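PDB 2I9W: SEC-C motif domain protein from Psychrobacter arcticus, which is of unknown function but binds two zinc ions, each through four cysteines, and carries a cystatin-like (NTF2-like) middle domain. Local coordinates for residues E102-T107 with Q116-A121. Residues are numbered along the deposited sequence; the frame is centred on the assembly and turned at random.
Sequences EVVAHT and QVEFKA
V104 and A105 both turn their amide N-H groups onto the carbonyl of E118, which makes this the classic beta bulge of an antiparallel pair. The bond from V104 N to E118 O is short at 2.8 Å but clearly bent. The one from A105 N to the same oxygen is longer, 3.2 Å, and straighter. Both donors approach from the same face of the carbonyl plane, and E118 N returns a bond to A105 O.

The side chain of E118 runs beside the bulge. Its CB lies near the backbone of A105, and CG, anti to the backbone N (chi1 178°), meets V104 CB at 3.8 Å. Further out, the CG1 methyl of V104 lies against the carboxylate group, 3.5 Å from E118 CD. At the tip, OE1 lies 3.7 Å from V104 CG1, with the small side chain of A105 a little farther; OE2 also touches that methyl and is hydrogen-bonded to H133 NE2 on strand 128-142. An alanine in place of E118 would probably leave H133 NE2 without this acceptor and V104 CG1 without the carboxylate that lies against it.

Beyond the bulge, E102 and K120 lie side by side; E102 OE1 touches K120 CD at 3.5 Å and is hydrogen-bonded to Y122 OH. At the other end a water links T107 OG1 with Q116 OE1. On the opposite face V103 CG1 packs on V117 CG1 at 4.1 Å, and both valines rest on M57 of helix 53-66, the apolar helix-against-sheet packing of a cystatin-like (NTF2-like) fold, here in a bulged beta hairpin.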
# COMPACT_ATOMS: atom_id res chain seq x y z
N GLU A 102 0.71 -3.95 12.34
CA GLU A 102 0.45 -2.93 13.34
C GLU A 102 0.64 -1.57 12.69
O GLU A 102 1.75 -1.20 12.28
CB GLU A 102 1.44 -3.09 14.48
CG GLU A 102 1.34 -2.01 15.53
CD GLU A 102 2.37 -2.15 16.66
OE1 GLU A 102 3.33 -2.97 16.55
OE2 GLU A 102 2.18 -1.46 17.68
N VAL A 103 -0.43 -0.77 12.64
CA VAL A 103 -0.33 0.58 12.11
C VAL A 103 0.06 1.45 13.32
O VAL A 103 -0.69 1.55 14.33
CB VAL A 103 -1.62 1.07 11.35
CG1 VAL A 103 -1.45 2.54 10.95
CG2 VAL A 103 -1.94 0.21 10.13
N VAL A 104 1.25 2.03 13.23
CA VAL A 104 1.79 2.89 14.30
C VAL A 104 1.21 4.29 14.20
O VAL A 104 0.79 4.89 15.23
CB VAL A 104 3.32 2.90 14.27
CG1 VAL A 104 3.88 3.91 15.32
CG2 VAL A 104 3.87 1.49 14.45
N ALA A 105 1.14 4.86 13.00
CA ALA A 105 0.73 6.27 12.86
C ALA A 105 0.32 6.53 11.44
O ALA A 105 0.82 5.89 10.52
CB ALA A 105 1.87 7.22 13.26
N HIS A 106 -0.62 7.45 11.28
CA HIS A 106 -1.13 7.89 9.99
C HIS A 106 -1.07 9.41 9.97
O HIS A 106 -1.56 10.08 10.91
CB HIS A 106 -2.56 7.38 9.81
CG HIS A 106 -3.20 7.80 8.54
ND1 HIS A 106 -4.54 8.11 8.46
CD2 HIS A 106 -2.69 8.01 7.31
CE1 HIS A 106 -4.83 8.48 7.22
NE2 HIS A 106 -3.72 8.43 6.50
N THR A 107 -0.46 9.95 8.91
CA THR A 107 -0.25 11.36 8.74
C THR A 107 -0.97 11.75 7.45
O THR A 107 -0.35 11.79 6.41
CB THR A 107 1.27 11.66 8.61
OG1 THR A 107 1.96 11.28 9.83
CG2 THR A 107 1.52 13.15 8.32
N GLN A 116 1.61 9.99 4.91
CA GLN A 116 2.44 8.92 5.38
C GLN A 116 1.67 7.99 6.33
O GLN A 116 0.72 8.35 6.99
CB GLN A 116 3.71 9.47 6.04
CG GLN A 116 4.83 9.71 5.06
CD GLN A 116 6.08 10.36 5.62
OE1 GLN A 116 6.11 10.85 6.75
NE2 GLN A 116 7.12 10.42 4.78
N VAL A 117 2.15 6.76 6.37
CA VAL A 117 1.68 5.69 7.25
C VAL A 117 2.95 4.99 7.75
O VAL A 117 3.78 4.50 6.94
CB VAL A 117 0.84 4.64 6.49
CG1 VAL A 117 0.33 3.54 7.45
CG2 VAL A 117 -0.31 5.33 5.73
N GLU A 118 3.09 4.92 9.07
CA GLU A 118 4.17 4.19 9.75
C GLU A 118 3.54 2.90 10.25
O GLU A 118 2.49 2.93 10.89
CB GLU A 118 4.71 5.01 10.93
CG GLU A 118 5.80 4.32 11.73
CD GLU A 118 6.24 5.05 12.97
OE1 GLU A 118 5.84 6.22 13.21
OE2 GLU A 118 7.02 4.44 13.75
N PHE A 119 4.19 1.78 9.99
CA PHE A 119 3.64 0.49 10.38
C PHE A 119 4.71 -0.57 10.61
O PHE A 119 5.88 -0.40 10.22
CB PHE A 119 2.65 0.02 9.31
CG PHE A 119 3.30 -0.28 8.00
CD1 PHE A 119 3.47 0.72 7.04
CD2 PHE A 119 3.78 -1.55 7.71
CE1 PHE A 119 4.08 0.42 5.83
CE2 PHE A 119 4.42 -1.85 6.47
CZ PHE A 119 4.54 -0.86 5.53
N LYS A 120 4.32 -1.64 11.29
CA LYS A 120 5.16 -2.81 11.45
C LYS A 120 4.46 -3.98 10.79
O LYS A 120 3.30 -4.30 11.12
CB LYS A 120 5.39 -3.11 12.94
CG LYS A 120 6.21 -2.05 13.62
CD LYS A 120 6.48 -2.31 15.09
CE LYS A 120 7.29 -1.15 15.64
NZ LYS A 120 7.85 -1.38 16.99
N ALA A 121 5.15 -4.59 9.85
CA ALA A 121 4.65 -5.81 9.19
C ALA A 121 5.41 -7.01 9.75
O ALA A 121 6.63 -7.09 9.61
CB ALA A 121 4.85 -5.74 7.68
O HOH W 1 4.78 11.45 8.90